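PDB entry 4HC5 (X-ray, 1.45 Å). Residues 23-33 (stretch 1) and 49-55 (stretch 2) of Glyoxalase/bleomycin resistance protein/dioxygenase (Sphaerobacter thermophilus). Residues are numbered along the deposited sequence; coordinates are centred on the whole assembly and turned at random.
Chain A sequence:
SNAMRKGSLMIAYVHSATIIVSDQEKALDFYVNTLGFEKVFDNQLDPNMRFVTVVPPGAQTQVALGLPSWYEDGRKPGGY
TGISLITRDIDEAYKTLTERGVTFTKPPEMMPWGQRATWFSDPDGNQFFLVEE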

# COMPACT_ATOMS: atom_id res chain seq x y z
N ASP A 23 5.81 -4.05 17.48
CA ASP A 23 5.57 -3.10 18.54
C ASP A 23 5.22 -1.78 17.90
O ASP A 23 6.05 -1.11 17.28
CB ASP A 23 6.81 -3.02 19.47
CG ASP A 23 6.66 -2.16 20.65
OD1 ASP A 23 6.17 -1.03 20.51
OD2 ASP A 23 7.22 -2.53 21.77
N GLN A 24 3.99 -1.39 18.12
CA GLN A 24 3.49 -0.15 17.52
C GLN A 24 4.24 1.11 17.99
O GLN A 24 4.48 2.03 17.17
CB GLN A 24 1.98 0.00 17.58
CG GLN A 24 1.19 -1.07 16.88
CD GLN A 24 -0.29 -0.84 16.99
OE1 GLN A 24 -0.83 -0.93 18.15
NE2 GLN A 24 -0.95 -0.53 15.96
N GLU A 25 4.50 1.26 19.29
CA GLU A 25 5.23 2.41 19.81
C GLU A 25 6.62 2.53 19.24
O GLU A 25 7.06 3.62 18.90
CB GLU A 25 5.29 2.28 21.33
CG GLU A 25 4.11 2.87 22.04
CD GLU A 25 3.74 4.31 21.62
OE1 GLU A 25 4.62 5.18 21.50
OE2 GLU A 25 2.59 4.53 21.41
N LYS A 26 7.33 1.40 19.20
CA LYS A 26 8.70 1.42 18.66
C LYS A 26 8.66 1.72 17.17
O LYS A 26 9.52 2.44 16.65
CB LYS A 26 9.41 0.12 18.90
CG LYS A 26 9.80 -0.03 20.36
CD LYS A 26 10.39 -1.36 20.63
CE LYS A 26 10.58 -1.55 22.14
NZ LYS A 26 11.97 -1.22 22.51
N ALA A 27 7.65 1.17 16.48
CA ALA A 27 7.52 1.44 15.04
C ALA A 27 7.24 2.91 14.77
O ALA A 27 7.85 3.54 13.91
CB ALA A 27 6.49 0.53 14.40
N LEU A 28 6.39 3.51 15.61
CA LEU A 28 6.14 4.96 15.49
C LEU A 28 7.45 5.72 15.64
O LEU A 28 7.71 6.69 14.87
CB LEU A 28 5.14 5.45 16.52
CG LEU A 28 3.67 5.30 16.18
CD1 LEU A 28 2.82 5.63 17.43
CD2 LEU A 28 3.36 6.32 15.04
N ASP A 29 8.25 5.35 16.63
CA ASP A 29 9.51 6.10 16.84
C ASP A 29 10.34 6.05 15.56
O ASP A 29 10.91 7.03 15.13
CB ASP A 29 10.27 5.52 18.00
CG ASP A 29 11.48 6.33 18.43
OD1 ASP A 29 11.54 7.59 18.34
OD2 ASP A 29 12.39 5.64 18.94
N PHE A 30 10.45 4.88 14.97
CA PHE A 30 11.26 4.66 13.80
C PHE A 30 10.72 5.51 12.60
O PHE A 30 11.43 6.25 11.94
CB PHE A 30 11.34 3.21 13.41
CG PHE A 30 12.16 2.99 12.17
CD1 PHE A 30 13.55 2.99 12.20
CD2 PHE A 30 11.55 2.77 10.97
CE1 PHE A 30 14.29 2.73 11.07
CE2 PHE A 30 12.28 2.58 9.84
CZ PHE A 30 13.65 2.54 9.88
N TYR A 31 9.45 5.29 12.27
CA TYR A 31 8.86 5.96 11.09
C TYR A 31 8.83 7.47 11.28
O TYR A 31 9.05 8.17 10.29
CB TYR A 31 7.45 5.39 10.72
CG TYR A 31 7.60 4.02 10.12
CD1 TYR A 31 7.77 3.89 8.75
CD2 TYR A 31 7.66 2.90 10.86
CE1 TYR A 31 8.05 2.67 8.15
CE2 TYR A 31 7.92 1.64 10.28
CZ TYR A 31 8.16 1.52 8.92
OH TYR A 31 8.49 0.34 8.31
N VAL A 32 8.51 7.97 12.47
CA VAL A 32 8.40 9.39 12.70
C VAL A 32 9.84 10.00 12.85
O VAL A 32 10.21 10.95 12.13
CB VAL A 32 7.49 9.73 13.92
CG1 VAL A 32 7.59 11.24 14.28
CG2 VAL A 32 6.07 9.26 13.61
N ASN A 33 10.61 9.50 13.79
CA ASN A 33 11.90 10.15 14.13
C ASN A 33 13.05 9.81 13.23
O ASN A 33 13.98 10.55 13.08
CB ASN A 33 12.19 9.88 15.60
CG ASN A 33 11.17 10.53 16.45
OD1 ASN A 33 10.80 11.67 16.20
ND2 ASN A 33 10.66 9.78 17.44
N MSE A 49 -7.84 -3.36 18.74
CA MSE A 49 -7.10 -2.73 17.60
C MSE A 49 -6.85 -1.24 17.88
O MSE A 49 -7.79 -0.47 17.89
CB MSE A 49 -7.80 -2.86 16.22
CG MSE A 49 -7.00 -2.04 15.00
SE MSE A 49 -8.01 -2.24 13.34
CE MSE A 49 -8.20 -4.19 13.50
N ARG A 50 -5.59 -0.89 18.06
CA ARG A 50 -5.10 0.47 18.14
C ARG A 50 -4.65 0.75 16.71
O ARG A 50 -3.68 0.24 16.22
CB ARG A 50 -3.92 0.59 19.13
CG ARG A 50 -3.38 2.00 19.23
CD ARG A 50 -2.09 1.99 20.03
NE ARG A 50 -1.42 3.29 20.00
CZ ARG A 50 -0.18 3.51 20.41
NH1 ARG A 50 0.58 2.55 20.94
NH2 ARG A 50 0.28 4.74 20.30
N PHE A 51 -5.48 1.50 16.02
CA PHE A 51 -5.27 1.83 14.63
C PHE A 51 -4.30 3.03 14.57
O PHE A 51 -4.61 4.11 15.01
CB PHE A 51 -6.56 2.12 13.85
CG PHE A 51 -6.34 2.32 12.41
CD1 PHE A 51 -5.94 1.26 11.59
CD2 PHE A 51 -6.54 3.55 11.83
CE1 PHE A 51 -5.74 1.42 10.24
CE2 PHE A 51 -6.35 3.76 10.49
CZ PHE A 51 -5.96 2.67 9.64
N VAL A 52 -3.09 2.74 13.99
CA VAL A 52 -1.99 3.71 13.97
C VAL A 52 -1.54 3.83 12.53
O VAL A 52 -1.26 2.83 11.84
CB VAL A 52 -0.79 3.28 14.87
CG1 VAL A 52 0.40 4.24 14.70
CG2 VAL A 52 -1.21 3.10 16.34
N THR A 53 -1.45 5.08 12.07
CA THR A 53 -0.89 5.34 10.76
C THR A 53 0.12 6.51 10.77
O THR A 53 0.10 7.39 11.62
CB THR A 53 -1.93 5.67 9.65
OG1 THR A 53 -2.45 6.97 9.88
CG2 THR A 53 -3.10 4.67 9.55
N VAL A 54 1.00 6.47 9.76
CA VAL A 54 2.01 7.47 9.54
C VAL A 54 2.00 7.86 8.03
O VAL A 54 1.57 7.12 7.17
CB VAL A 54 3.44 6.99 9.94
CG1 VAL A 54 3.56 6.88 11.45
CG2 VAL A 54 3.79 5.65 9.26
N VAL A 55 2.45 9.09 7.76
CA VAL A 55 2.43 9.58 6.38
C VAL A 55 3.70 10.40 6.09
O VAL A 55 4.14 11.14 6.93
CB VAL A 55 1.16 10.46 6.10
CG1 VAL A 55 1.21 11.82 6.82
CG2 VAL A 55 0.90 10.66 4.61
O HOH W 1 -3.34 -2.69 17.86

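Helix 24-33 lies over strand 49-55 with the two N-to-C directions only 11° apart, and the axes approach to 9.1 Å. The alternation of the strand selects its contacts: Arg50, Val52 and Val54 point their CA-to-CB bonds toward the helix, whereas Met49 (selenomethionine), Phe51 and Thr53 point away.

Polar contacts gather at the start of the helix. Gln24 has chi1 m and chi2 t, an extended course that carries its amide to the strand backbone; chi3 of -66° then sets the amide plane so that NE2 donates to Arg50 O at 2.8 Å, nearly linear at 172°. The other end of the same amide is also engaged, since water 1 donates to Gln24 OE1 (3.1 Å) and accepts from Arg50 N (2.9 Å). One side chain thus reads both the carbonyl and, through water, the NH of Arg50.

Arg50 is t at chi1, chi2 and chi3, and this stretched chain spans the distance to Glu25. Glu25 starts sideways, but its m, m bend at chi1 and chi2 brings the carboxylate closer to the strand. Glu25 OE2 lies near the guanidinium plane, at its edge, and accepts from both Arg50 NH2 (2.6 Å) and Arg50 NH1 (2.9 Å), the latter at a less favourable 133°; the pair forms a salt bridge.

Further along, the contact becomes apolar. The CA-to-CB bond of Leu28 also points sideways to the strand, yet its m, t rotamer places CD2 3.6 Å from both Val52 CG1 and Val54 CG1, while CD1 lies 3.9 Å from Arg50 NH2. Val54, with chi1 m, directs CG2 to Tyr31 CB (3.9 Å) and CG1 to Val32 CG2 (4.1 Å). Tyr31 makes its closest approach at CB, and Val54 CG2 also meets its ring obliquely; the end of the side chain leads away, and its hydroxyl is hydrogen-bonded elsewhere in the structure.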